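Local structure of xylan esterase, putative, AXE2C (Cellvibrio japonicus, 2WAA) at residues I268-G273 with E290-L295; S231-N236 with A246-T251; K173-Q178 with P331-I336. The protein removes acetyl groups from acetylated xylan and glucomannan, with equal efficiency, as a family 2 carbohydrate esterase acting on plant cell wall polysaccharides. One frame throughout, in Å; residues are numbered along the deposited sequence. Where two conformers were deposited one is given.

How the contacts relate
All three contacts lie around the five-stranded parallel sheet of the esterase domain. Contacts 1 and 2 are buried neighbours, their centres about 9 Å apart: strands 228-231 and 267-270 are hydrogen-bonded where Ser231 meets Val269 and Thr271, and helices 245-262 and 278-295 meet through Ile249 and Glu290. Contact 3, its centre about 19 Å from that of contact 1, is partly buried and lies on the other face of the sheet, where Leu333 and Ile336 reach Val269. Their chemistry differs accordingly: thin aliphatic packing in contact 1, a tyrosine hydroxyl against the loop that probably forms part of the oxyanion hole in contact 2, and leucine packing joined to a weak arginine-carbonyl bond in contact 3.

Contact 1. Residues I268-G273 with E290-L295; sequences IVLTEG and ETRQQL
Leu270, late in strand 267-270, touches Thr291 and Arg292 on the last turns of helix 278-295. The contact lies inside a beta-alpha-beta unit, strand 267-270, helix 278-295, strand 300-302, of the SGNH/GDSL-type alpha/beta domain, and packs the helix against the strand it follows. The approach is apolar and slight: one leucine methyl does the touching. Leu270 CD1 comes to 3.9 Å from Arg292 CG, and the same methyl lies 4.3 Å from Thr291 CG2. The two longer side chains pass alongside each other in opposite directions, leucine outward from the sheet and arginine back toward it. With CG anti to the carbonyl carbon and beside the backbone N (chi1 -62°), the arginine runs toward the sheet with its aliphatic part next to the leucine. Ile288 and Val300 add to the apolar surroundings of Leu270.

No hydrogen bond joins the two segments, and the polar ends of Thr291 and Arg292 find partners outside them. Thr291 OG1 bonds back to the carbonyl of Tyr287, one turn earlier, which turns its methyl CG2 over to the packing. Beyond CG the arginine chain bends (chi3 50°), and in the conformer described here, one of two deposited, it borders Tyr302 while NE donates to the carbonyl O of Val300. Within the helix, Leu295 N bonds to Thr291 O at 2.9 Å.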
ATOM      1  N   ILE A 268     -10.441 -12.637  -7.080  1.00  9.31           N
ATOM      2  CA  ILE A 268      -9.948 -11.396  -7.695  1.00  9.77           C
ATOM      3  C   ILE A 268     -11.135 -10.503  -8.002  1.00  9.79           C
ATOM      4  O   ILE A 268     -12.145 -10.998  -8.498  1.00 10.45           O
ATOM      5  CB  ILE A 268      -9.178 -11.708  -8.942  1.00  9.84           C
ATOM      6  CG1 ILE A 268      -8.005 -12.669  -8.547  1.00 11.92           C
ATOM      7  CG2 ILE A 268      -8.656 -10.414  -9.584  1.00 10.90           C
ATOM      8  CD1 ILE A 268      -7.243 -13.147  -9.648  1.00 15.92           C
ATOM      9  N   VAL A 269     -11.030  -9.218  -7.647  1.00  9.65           N
ATOM     10  CA  VAL A 269     -12.101  -8.242  -7.903  1.00  9.03           C
ATOM     11  C   VAL A 269     -11.522  -7.120  -8.755  1.00  9.06           C
ATOM     12  O   VAL A 269     -10.533  -6.495  -8.352  1.00  9.63           O
ATOM     13  CB  VAL A 269     -12.683  -7.703  -6.577  1.00  8.27           C
ATOM     14  CG1 VAL A 269     -13.718  -6.631  -6.850  1.00  9.03           C
ATOM     15  CG2 VAL A 269     -13.353  -8.837  -5.835  1.00 10.04           C
ATOM     16  N   LEU A 270     -12.119  -6.861  -9.933  1.00  8.89           N
ATOM     17  CA  LEU A 270     -11.636  -5.829 -10.808  1.00  8.33           C
ATOM     18  C   LEU A 270     -12.517  -4.611 -10.657  1.00  9.57           C
ATOM     19  O   LEU A 270     -13.731  -4.725 -10.496  1.00  9.61           O
ATOM     20  CB  LEU A 270     -11.670  -6.283 -12.285  1.00  8.04           C
ATOM     21  CG  LEU A 270     -11.026  -7.653 -12.519  1.00  8.26           C
ATOM     22  CD1 LEU A 270     -11.065  -8.008 -13.998  1.00  7.82           C
ATOM     23  CD2 LEU A 270      -9.600  -7.584 -12.042  1.00  7.95           C
ATOM     24  N   THR A 271     -11.909  -3.438 -10.702  1.00  9.74           N
ATOM     25  CA  THR A 271     -12.712  -2.214 -10.621  1.00 10.66           C
ATOM     26  C   THR A 271     -12.028  -1.112 -11.428  1.00  9.60           C
ATOM     27  O   THR A 271     -10.798  -1.107 -11.550  1.00  8.58           O
ATOM     28  CB  THR A 271     -12.897  -1.769  -9.118  1.00 12.52           C
ATOM     29  OG1 THR A 271     -13.643  -0.555  -9.116  1.00 15.66           O
ATOM     30  CG2 THR A 271     -11.589  -1.447  -8.508  1.00 10.50           C
ATOM     31  N   GLU A 272     -12.806  -0.186 -11.991  1.00  9.34           N
ATOM     32  CA  GLU A 272     -12.221   0.878 -12.823  1.00 10.00           C
ATOM     33  C   GLU A 272     -11.607   2.025 -12.025  1.00  9.52           C
ATOM     34  O   GLU A 272     -10.953   2.876 -12.570  1.00 10.44           O
ATOM     35  CB  GLU A 272     -13.285   1.437 -13.797  1.00 11.59           C
ATOM     36  CG  GLU A 272     -14.393   2.268 -13.152  1.00 11.68           C
ATOM     37  CD  GLU A 272     -15.577   1.451 -12.653  1.00 15.02           C
ATOM     38  OE1 GLU A 272     -15.471   0.222 -12.469  1.00 14.09           O
ATOM     39  OE2 GLU A 272     -16.644   2.059 -12.415  1.00 19.07           O
ATOM     40  N   GLY A 273     -11.889   2.080 -10.737  1.00  9.60           N
ATOM     41  CA  GLY A 273     -11.355   3.160  -9.926  1.00 10.79           C
ATOM     42  C   GLY A 273     -12.222   4.428  -9.951  1.00 10.64           C
ATOM     43  O   GLY A 273     -13.259   4.511 -10.655  1.00 11.54           O
ATOM     44  N   GLU A 290     -15.459  -7.573 -20.520  1.00 13.89           N
ATOM     45  CA  GLU A 290     -15.016  -8.492 -21.558  1.00 13.77           C
ATOM     46  C   GLU A 290     -13.802  -9.301 -21.077  1.00 12.78           C
ATOM     47  O   GLU A 290     -13.632 -10.455 -21.458  1.00 11.18           O
ATOM     48  CB  GLU A 290     -14.680  -7.763 -22.865  1.00 15.66           C
ATOM     49  CG  GLU A 290     -14.475  -8.708 -24.014  1.00 18.28           C
ATOM     50  CD  GLU A 290     -14.430  -7.995 -25.400  1.00 25.70           C
ATOM     51  OE1 GLU A 290     -14.969  -6.877 -25.537  1.00 24.70           O
ATOM     52  OE2 GLU A 290     -13.817  -8.565 -26.339  1.00 29.29           O
ATOM     53  N   THR A 291     -12.946  -8.688 -20.275  1.00 12.11           N
ATOM     54  CA  THR A 291     -11.835  -9.461 -19.645  1.00 11.11           C
ATOM     55  C   THR A 291     -12.386 -10.622 -18.851  1.00 11.82           C
ATOM     56  O   THR A 291     -11.891 -11.759 -18.920  1.00 10.96           O
ATOM     57  CB  THR A 291     -11.013  -8.511 -18.770  1.00 10.94           C
ATOM     58  OG1 THR A 291     -10.459  -7.477 -19.632  1.00 11.58           O
ATOM     59  CG2 THR A 291      -9.909  -9.262 -17.948  1.00 10.22           C
ATOM     60  N   ARG A 292     -13.396 -10.360 -18.035  1.00 11.68           N
ATOM     61  CA  ARG A 292     -13.969 -11.429 -17.239  0.50 12.56           C
ATOM     62  C   ARG A 292     -14.589 -12.508 -18.141  1.00 13.69           C
ATOM     63  O   ARG A 292     -14.504 -13.701 -17.854  1.00 13.40           O
ATOM     64  CB  ARG A 292     -14.963 -10.869 -16.218  0.50 12.30           C
ATOM     65  CG  ARG A 292     -14.285  -9.917 -15.226  0.50 11.19           C
ATOM     66  CD  ARG A 292     -15.216  -9.410 -14.118  0.50 12.12           C
ATOM     67  NE  ARG A 292     -15.936 -10.496 -13.472  0.50 11.16           N
ATOM     68  CZ  ARG A 292     -17.158 -10.876 -13.807  0.50  9.58           C
ATOM     69  NH1 ARG A 292     -17.798 -10.237 -14.769  0.50 11.60           N
ATOM     70  NH2 ARG A 292     -17.739 -11.890 -13.186  0.50 12.71           N
ATOM     71  N   GLN A 293     -15.233 -12.082 -19.218  1.00 14.53           N
ATOM     72  CA  GLN A 293     -15.807 -13.052 -20.152  1.00 16.65           C
ATOM     73  C   GLN A 293     -14.724 -13.976 -20.724  1.00 16.19           C
ATOM     74  O   GLN A 293     -14.877 -15.215 -20.733  1.00 17.49           O
ATOM     75  CB  GLN A 293     -16.621 -12.330 -21.248  1.00 17.49           C
ATOM     76  CG  GLN A 293     -17.138 -13.302 -22.317  1.00 25.43           C
ATOM     77  CD  GLN A 293     -18.336 -12.753 -23.069  1.00 33.31           C
ATOM     78  OE1 GLN A 293     -19.245 -12.169 -22.468  1.00 38.30           O
ATOM     79  NE2 GLN A 293     -18.360 -12.959 -24.383  1.00 35.93           N
ATOM     80  N   GLN A 294     -13.606 -13.401 -21.148  1.00 15.95           N
ATOM     81  CA  GLN A 294     -12.487 -14.205 -21.662  1.00 18.06           C
ATOM     82  C   GLN A 294     -11.833 -15.094 -20.613  1.00 17.89           C
ATOM     83  O   GLN A 294     -11.414 -16.208 -20.929  1.00 17.42           O
ATOM     84  CB  GLN A 294     -11.407 -13.338 -22.280  1.00 18.30           C
ATOM     85  CG  GLN A 294     -11.926 -12.495 -23.427  1.00 24.31           C
ATOM     86  CD  GLN A 294     -10.824 -11.907 -24.251  1.00 30.33           C
ATOM     87  OE1 GLN A 294      -9.641 -11.974 -23.876  1.00 32.75           O
ATOM     88  NE2 GLN A 294     -11.197 -11.311 -25.382  1.00 32.36           N
ATOM     89  N   LEU A 295     -11.745 -14.607 -19.378  1.00 16.43           N
ATOM     90  CA  LEU A 295     -11.156 -15.394 -18.292  1.00 16.29           C
ATOM     91  C   LEU A 295     -11.948 -16.664 -17.959  1.00 16.66           C
ATOM     92  O   LEU A 295     -11.359 -17.710 -17.686  1.00 16.88           O
ATOM     93  CB  LEU A 295     -11.032 -14.566 -17.012  1.00 15.50           C
ATOM     94  CG  LEU A 295      -9.892 -13.547 -17.054  1.00 14.61           C
ATOM     95  CD1 LEU A 295     -10.087 -12.517 -15.950  1.00 11.96           C
ATOM     96  CD2 LEU A 295      -8.467 -14.193 -17.008  1.00 13.45           C
TER

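Contact 2. Residues S231-N236 with A246-T251. With ACT (acetate ion), chain C.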
ATOM      1  N   SER A 231      -7.997  -5.340  -8.153  1.00  7.57           N
ATOM      2  CA  SER A 231      -7.194  -4.622  -9.141  1.00  8.57           C
ATOM      3  C   SER A 231      -7.962  -3.370  -9.563  1.00  8.91           C
ATOM      4  O   SER A 231      -9.037  -3.490 -10.137  1.00  9.39           O
ATOM      5  CB  SER A 231      -6.971  -5.506 -10.364  1.00 10.00           C
ATOM      6  OG  SER A 231      -6.157  -4.789 -11.282  1.00 11.65           O
ATOM      7  N   ALA A 232      -7.413  -2.195  -9.249  1.00  8.90           N
ATOM      8  CA  ALA A 232      -8.029  -0.885  -9.494  1.00  8.56           C
ATOM      9  C   ALA A 232      -7.147  -0.077 -10.467  1.00  8.69           C
ATOM     10  O   ALA A 232      -7.113   1.174 -10.399  1.00 10.04           O
ATOM     11  CB  ALA A 232      -8.155  -0.153  -8.142  1.00  8.77           C
ATOM     12  N   ILE A 233      -6.510  -0.757 -11.425  1.00  8.42           N
ATOM     13  CA  ILE A 233      -5.593  -0.072 -12.358  1.00  8.17           C
ATOM     14  C   ILE A 233      -6.429   0.480 -13.508  1.00  8.65           C
ATOM     15  O   ILE A 233      -7.570   0.019 -13.737  1.00  9.39           O
ATOM     16  CB  ILE A 233      -4.520  -1.065 -12.883  1.00  7.79           C
ATOM     17  CG1 ILE A 233      -3.383  -0.343 -13.580  1.00  7.74           C
ATOM     18  CG2 ILE A 233      -5.167  -2.131 -13.808  1.00  8.33           C
ATOM     19  CD1 ILE A 233      -2.407   0.376 -12.541  1.00  7.43           C
ATOM     20  N   GLY A 234      -5.893   1.462 -14.232  1.00  9.05           N
ATOM     21  CA  GLY A 234      -6.579   1.942 -15.417  1.00  9.05           C
ATOM     22  C   GLY A 234      -6.570   3.445 -15.677  1.00  9.81           C
ATOM     23  O   GLY A 234      -6.485   3.837 -16.838  1.00 10.37           O
ATOM     24  N   THR A 235      -6.679   4.286 -14.637  1.00  7.79           N
ATOM     25  CA  THR A 235      -6.736   5.736 -14.849  1.00  9.46           C
ATOM     26  C   THR A 235      -5.647   6.175 -15.842  1.00  9.46           C
ATOM     27  O   THR A 235      -5.917   6.923 -16.786  1.00  9.92           O
ATOM     28  CB  THR A 235      -6.486   6.473 -13.564  1.00  8.65           C
ATOM     29  OG1 THR A 235      -7.481   6.043 -12.619  1.00 12.41           O
ATOM     30  CG2 THR A 235      -6.618   8.000 -13.764  1.00  9.82           C
ATOM     31  N   ASN A 236      -4.421   5.733 -15.633  1.00  8.80           N
ATOM     32  CA  ASN A 236      -3.327   6.309 -16.440  1.00  9.20           C
ATOM     33  C   ASN A 236      -3.318   5.773 -17.861  1.00 10.09           C
ATOM     34  O   ASN A 236      -2.876   6.466 -18.794  1.00 10.04           O
ATOM     35  CB  ASN A 236      -1.985   6.124 -15.700  1.00  8.96           C
ATOM     36  CG  ASN A 236      -1.990   6.858 -14.370  1.00  7.22           C
ATOM     37  OD1 ASN A 236      -2.292   8.069 -14.331  1.00  9.69           O
ATOM     38  ND2 ASN A 236      -1.737   6.123 -13.243  1.00  7.93           N
ATOM     39  N   ALA A 246      -8.895  -4.471 -28.092  1.00 18.83           N
ATOM     40  CA  ALA A 246      -8.309  -5.819 -28.090  1.00 19.09           C
ATOM     41  C   ALA A 246      -6.988  -5.874 -27.322  1.00 17.76           C
ATOM     42  O   ALA A 246      -6.739  -6.818 -26.607  1.00 18.27           O
ATOM     43  CB  ALA A 246      -8.132  -6.389 -29.544  1.00 17.87           C
ATOM     44  N   THR A 247      -6.145  -4.865 -27.475  1.00 17.38           N
ATOM     45  CA  THR A 247      -4.842  -4.862 -26.842  1.00 17.70           C
ATOM     46  C   THR A 247      -4.998  -4.823 -25.305  1.00 16.68           C
ATOM     47  O   THR A 247      -4.383  -5.587 -24.550  1.00 16.84           O
ATOM     48  CB  THR A 247      -4.047  -3.613 -27.237  1.00 18.40           C
ATOM     49  OG1 THR A 247      -3.807  -3.597 -28.653  1.00 19.51           O
ATOM     50  CG2 THR A 247      -2.704  -3.578 -26.508  1.00 21.00           C
ATOM     51  N   TYR A 248      -5.848  -3.933 -24.852  1.00 15.26           N
ATOM     52  CA  TYR A 248      -6.039  -3.798 -23.419  1.00 13.67           C
ATOM     53  C   TYR A 248      -6.654  -5.062 -22.805  1.00 14.08           C
ATOM     54  O   TYR A 248      -6.190  -5.563 -21.763  1.00 13.87           O
ATOM     55  CB  TYR A 248      -6.913  -2.596 -23.140  1.00 12.45           C
ATOM     56  CG  TYR A 248      -6.732  -2.115 -21.725  1.00 12.84           C
ATOM     57  CD1 TYR A 248      -5.707  -1.226 -21.424  1.00 12.65           C
ATOM     58  CD2 TYR A 248      -7.590  -2.538 -20.708  1.00  9.95           C
ATOM     59  CE1 TYR A 248      -5.523  -0.745 -20.122  1.00 11.55           C
ATOM     60  CE2 TYR A 248      -7.441  -2.052 -19.400  1.00 11.34           C
ATOM     61  CZ  TYR A 248      -6.389  -1.166 -19.129  1.00 10.67           C
ATOM     62  OH  TYR A 248      -6.185  -0.680 -17.871  1.00 11.07           O
ATOM     63  N   ILE A 249      -7.703  -5.579 -23.432  1.00 14.07           N
ATOM     64  CA  ILE A 249      -8.383  -6.742 -22.870  1.00 14.35           C
ATOM     65  C   ILE A 249      -7.448  -7.940 -22.893  1.00 16.07           C
ATOM     66  O   ILE A 249      -7.387  -8.731 -21.929  1.00 15.23           O
ATOM     67  CB  ILE A 249      -9.698  -7.049 -23.612  1.00 14.93           C
ATOM     68  CG1 ILE A 249     -10.746  -5.937 -23.321  1.00 14.66           C
ATOM     69  CG2 ILE A 249     -10.230  -8.483 -23.253  1.00 14.11           C
ATOM     70  CD1 ILE A 249     -11.991  -6.072 -24.206  1.00 17.09           C
ATOM     71  N   ASN A 250      -6.679  -8.095 -23.966  1.00 16.83           N
ATOM     72  CA  ASN A 250      -5.773  -9.227 -23.987  1.00 16.44           C
ATOM     73  C   ASN A 250      -4.685  -9.106 -22.919  1.00 15.66           C
ATOM     74  O   ASN A 250      -4.307 -10.113 -22.306  1.00 14.68           O
ATOM     75  CB  ASN A 250      -5.163  -9.421 -25.375  1.00 18.30           C
ATOM     76  CG  ASN A 250      -6.179  -9.948 -26.366  1.00 20.68           C
ATOM     77  OD1 ASN A 250      -7.188 -10.595 -25.987  1.00 23.08           O
ATOM     78  ND2 ASN A 250      -5.911  -9.717 -27.637  1.00 23.05           N
ATOM     79  N   THR A 251      -4.185  -7.902 -22.665  1.00 13.98           N
ATOM     80  CA  THR A 251      -3.200  -7.829 -21.609  0.50 13.99           C
ATOM     81  C   THR A 251      -3.796  -7.906 -20.216  1.00 12.92           C
ATOM     82  O   THR A 251      -3.175  -8.521 -19.350  1.00 11.70           O
ATOM     83  CB  THR A 251      -1.998  -6.842 -21.849  0.50 15.39           C
ATOM     84  OG1 THR A 251      -1.658  -6.078 -20.674  0.50 17.09           O
ATOM     85  CG2 THR A 251      -2.229  -5.977 -23.040  0.50 15.96           C
TER
HETATM   86  C   ACT C1343      -2.421   8.466 -10.909  1.00 15.00           C
HETATM   87  O   ACT C1343      -1.933   9.650 -10.913  1.00 15.14           O
HETATM   88  OXT ACT C1343      -1.592   7.541 -10.743  1.00 13.71           O
HETATM   89  CH3 ACT C1343      -3.886   8.164 -11.081  1.00 15.63           C
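Tyr248 of helix 245-262 points its hydroxyl at Ile233 and Gly234, in the loop that leaves strand 228-231 for the short helix 235-238. This loop carries the Gly-X-Asn-Asp sequence, Gly234 to Asp237, of the SGNH hydrolases, whose asparagine helps to form the oxyanion hole. The tyrosine starts far off, with Tyr248 CB 9.0 Å from Gly234 CA. With CG anti to the backbone N (chi1 -159°), the ring is carried out toward the loop. CG and the ring then lead toward the loop without touching it; Leu189 and Leu284 pack on the side chain. Tyr248 CZ is still 4.8 Å from Gly234 CA, so the ring itself stops short of the loop. The tip makes the contact: Tyr248 OH lies 3.6 Å from Gly234 CA and 4.4 Å from Ile233 CG2. Its hydrogen-bond partner is OD2 of Asp237, the aspartate of the motif, which ties the tyrosine to the short helix. Gly234 has backbone angles (phi 140°) that a side chain would scarcely tolerate, and it lets the chain turn beside the hydroxyl.

Two residues on, the loop presents Asn236, inferred to stabilise the transition state together with Gly186. A bound acetate, probably from the crystallisation liquor, occupies this site and is also hydrogen-bonded to Ser141 N, Gly186 N and His316 NE2. The acetate CH3 lies 3.8 Å from Thr235 CG2. The amide of Asn236 is gripped twice, which should fix its rotation: ND2 donates to the carbonyl of Arg187 and, almost straight at 169°, to acetate OXT, 2.9 Å away.

Contact 3. Residues K173-Q178 with P331-I336; sequences KALDAQ and PQLRQI
Leu175 wedges its two methyls against Leu333 and Arg334 of helix 319-337, just where helix 167-174 ends in a Schellman motif with Asp176 at positive phi. The leucine, its CG anti to the carbonyl carbon and beside the backbone N (chi1 -63°), divides its fork between the two partners. Leu175 CD1 sits 4.0 Å from Leu333 CD1, the two side chains crossing at about a right angle, while Leu175 CD2 lies over one face of the Arg334 guanidinium, off toward its rim and 3.8 Å from NH1. Arg334 sets out with CG opposite the carbonyl carbon (chi1 -61°) and then runs extended to NE, sliding past Leu175 in the opposite direction and carrying its charged end to the finished helix. There Arg334 NH2 makes a weak bond to Ala174 O, 3.0 Å long and bent to 134°. NH1 is held by the carbonyl of Trp339, so the arginine also ties the C-terminal tail to this corner. Both helices lie on the same side of the parallel sheet: Leu175 rests on Ile135 of strand 133-139, and Leu333 lies over Leu228 and Ile230 of the next strand, 228-231, and Val269 of strand 267-270.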
ATOM      1  N   LYS A 173      -9.290  -2.524   6.992  1.00  9.66           N
ATOM      2  CA  LYS A 173      -9.662  -2.349   8.422  1.00 11.57           C
ATOM      3  C   LYS A 173     -11.132  -2.735   8.655  1.00 12.27           C
ATOM      4  O   LYS A 173     -11.447  -3.570   9.521  1.00 12.26           O
ATOM      5  CB  LYS A 173      -9.440  -0.902   8.872  1.00 11.70           C
ATOM      6  CG  LYS A 173      -9.781  -0.656  10.338  1.00 16.40           C
ATOM      7  CD  LYS A 173      -9.563   0.824  10.610  1.00 25.49           C
ATOM      8  CE  LYS A 173      -9.407   1.100  12.110  1.00 32.09           C
ATOM      9  NZ  LYS A 173     -10.767   1.314  12.666  1.00 37.64           N
ATOM     10  N   ALA A 174     -12.036  -2.188   7.848  1.00 11.60           N
ATOM     11  CA  ALA A 174     -13.449  -2.621   7.941  1.00 11.84           C
ATOM     12  C   ALA A 174     -13.647  -4.148   7.795  1.00 12.13           C
ATOM     13  O   ALA A 174     -14.513  -4.757   8.477  1.00 11.28           O
ATOM     14  CB  ALA A 174     -14.316  -1.802   6.944  1.00 11.80           C
ATOM     15  N   LEU A 175     -12.834  -4.813   6.959  1.00 10.26           N
ATOM     16  CA  LEU A 175     -12.976  -6.231   6.734  1.00 11.39           C
ATOM     17  C   LEU A 175     -12.118  -7.093   7.687  1.00 11.51           C
ATOM     18  O   LEU A 175     -12.004  -8.295   7.458  1.00 12.55           O
ATOM     19  CB  LEU A 175     -12.581  -6.596   5.287  1.00 10.64           C
ATOM     20  CG  LEU A 175     -13.466  -5.955   4.219  1.00 11.41           C
ATOM     21  CD1 LEU A 175     -12.921  -6.222   2.839  1.00 11.64           C
ATOM     22  CD2 LEU A 175     -14.879  -6.488   4.398  1.00 12.63           C
ATOM     23  N   ASP A 176     -11.515  -6.458   8.690  1.00 12.35           N
ATOM     24  CA  ASP A 176     -10.613  -7.147   9.662  1.00 12.98           C
ATOM     25  C   ASP A 176      -9.566  -7.969   8.927  1.00 12.29           C
ATOM     26  O   ASP A 176      -9.416  -9.183   9.137  1.00 12.01           O
ATOM     27  CB  ASP A 176     -11.418  -8.074  10.588  1.00 14.86           C
ATOM     28  CG  ASP A 176     -10.611  -8.532  11.817  1.00 19.03           C
ATOM     29  OD1 ASP A 176      -9.604  -7.877  12.192  1.00 21.38           O
ATOM     30  OD2 ASP A 176     -11.011  -9.540  12.404  1.00 25.02           O
ATOM     31  N   ALA A 177      -8.848  -7.289   8.032  1.00 10.35           N
ATOM     32  CA  ALA A 177      -7.917  -7.964   7.152  1.00  9.56           C
ATOM     33  C   ALA A 177      -6.579  -7.266   7.117  1.00  7.92           C
ATOM     34  O   ALA A 177      -6.465  -6.051   7.342  1.00  9.47           O
ATOM     35  CB  ALA A 177      -8.474  -8.067   5.717  1.00  8.37           C
ATOM     36  N   GLN A 178      -5.540  -8.055   6.841  1.00  8.52           N
ATOM     37  CA  GLN A 178      -4.261  -7.450   6.459  1.00  7.68           C
ATOM     38  C   GLN A 178      -4.389  -6.838   5.084  1.00  8.41           C
ATOM     39  O   GLN A 178      -5.266  -7.223   4.310  1.00  8.79           O
ATOM     40  CB  GLN A 178      -3.188  -8.536   6.382  1.00  8.94           C
ATOM     41  CG  GLN A 178      -2.903  -9.237   7.704  1.00  9.04           C
ATOM     42  CD  GLN A 178      -1.775 -10.202   7.499  1.00 10.71           C
ATOM     43  OE1 GLN A 178      -0.782  -9.832   6.857  1.00 12.35           O
ATOM     44  NE2 GLN A 178      -1.863 -11.410   8.057  1.00  8.76           N
ATOM     45  N   PRO A 331     -19.124  -3.129   1.197  1.00 10.59           N
ATOM     46  CA  PRO A 331     -20.306  -4.022   1.126  1.00 10.94           C
ATOM     47  C   PRO A 331     -20.298  -5.022  -0.038  1.00 11.24           C
ATOM     48  O   PRO A 331     -20.765  -6.155   0.120  1.00 10.51           O
ATOM     49  CB  PRO A 331     -21.497  -3.046   0.960  1.00 12.79           C
ATOM     50  CG  PRO A 331     -21.002  -1.710   1.393  1.00 12.11           C
ATOM     51  CD  PRO A 331     -19.485  -1.703   1.185  1.00 10.33           C
ATOM     52  N   GLN A 332     -19.769  -4.602  -1.189  1.00 10.67           N
ATOM     53  CA  GLN A 332     -19.666  -5.468  -2.328  1.00 10.18           C
ATOM     54  C   GLN A 332     -18.641  -6.576  -2.061  1.00 10.52           C
ATOM     55  O   GLN A 332     -18.897  -7.738  -2.399  1.00 10.10           O
ATOM     56  CB  GLN A 332     -19.284  -4.677  -3.573  1.00 11.05           C
ATOM     57  CG  GLN A 332     -20.327  -3.614  -3.963  1.00 10.93           C
ATOM     58  CD  GLN A 332     -19.885  -2.857  -5.227  1.00 13.39           C
ATOM     59  OE1 GLN A 332     -19.931  -3.400  -6.342  1.00 13.06           O
ATOM     60  NE2 GLN A 332     -19.444  -1.611  -5.051  1.00 11.33           N
ATOM     61  N   LEU A 333     -17.483  -6.215  -1.471  1.00  9.70           N
ATOM     62  CA  LEU A 333     -16.492  -7.197  -1.074  1.00  9.95           C
ATOM     63  C   LEU A 333     -17.061  -8.200  -0.050  1.00  9.80           C
ATOM     64  O   LEU A 333     -16.740  -9.416  -0.102  1.00 10.17           O
ATOM     65  CB  LEU A 333     -15.264  -6.503  -0.509  1.00  8.70           C
ATOM     66  CG  LEU A 333     -14.573  -5.608  -1.524  1.00  8.01           C
ATOM     67  CD1 LEU A 333     -13.249  -5.032  -0.937  1.00  7.27           C
ATOM     68  CD2 LEU A 333     -14.237  -6.377  -2.838  1.00  8.09           C
ATOM     69  N   ARG A 334     -17.879  -7.722   0.870  1.00 10.78           N
ATOM     70  CA  ARG A 334     -18.479  -8.706   1.810  1.00 12.59           C
ATOM     71  C   ARG A 334     -19.269  -9.791   1.058  1.00 13.84           C
ATOM     72  O   ARG A 334     -19.229 -10.989   1.429  1.00 14.18           O
ATOM     73  CB  ARG A 334     -19.399  -8.039   2.841  1.00 12.94           C
ATOM     74  CG  ARG A 334     -18.683  -7.029   3.743  1.00 14.19           C
ATOM     75  CD  ARG A 334     -19.494  -6.737   5.006  1.00 16.29           C
ATOM     76  NE  ARG A 334     -18.819  -5.746   5.863  1.00 17.86           N
ATOM     77  CZ  ARG A 334     -17.902  -6.038   6.783  1.00 18.69           C
ATOM     78  NH1 ARG A 334     -17.533  -7.307   6.976  1.00 19.28           N
ATOM     79  NH2 ARG A 334     -17.354  -5.058   7.504  1.00 20.59           N
ATOM     80  N   GLN A 335     -20.032  -9.391   0.032  1.00 14.17           N
ATOM     81  CA  GLN A 335     -20.886 -10.332  -0.691  0.50 14.16           C
ATOM     82  C   GLN A 335     -20.016 -11.267  -1.505  1.00 14.16           C
ATOM     83  O   GLN A 335     -20.311 -12.456  -1.623  1.00 14.58           O
ATOM     84  CB  GLN A 335     -21.865  -9.586  -1.634  0.50 14.18           C
ATOM     85  CG  GLN A 335     -23.063  -8.938  -0.952  0.50 16.12           C
ATOM     86  CD  GLN A 335     -23.788  -7.907  -1.834  0.50 16.07           C
ATOM     87  OE1 GLN A 335     -23.149  -7.103  -2.496  0.50 16.64           O
ATOM     88  NE2 GLN A 335     -25.120  -7.913  -1.810  0.50 14.55           N
ATOM     89  N   ILE A 336     -18.969 -10.705  -2.122  1.00 12.88           N
ATOM     90  CA  ILE A 336     -18.115 -11.481  -2.999  1.00 12.89           C
ATOM     91  C   ILE A 336     -17.331 -12.514  -2.153  1.00 14.28           C
ATOM     92  O   ILE A 336     -17.144 -13.649  -2.591  1.00 15.13           O
ATOM     93  CB  ILE A 336     -17.161 -10.570  -3.794  1.00 11.52           C
ATOM     94  CG1 ILE A 336     -17.920  -9.843  -4.932  1.00  7.99           C
ATOM     95  CG2 ILE A 336     -16.047 -11.377  -4.464  1.00 13.84           C
ATOM     96  CD1 ILE A 336     -17.235  -8.547  -5.366  1.00  8.01           C
TER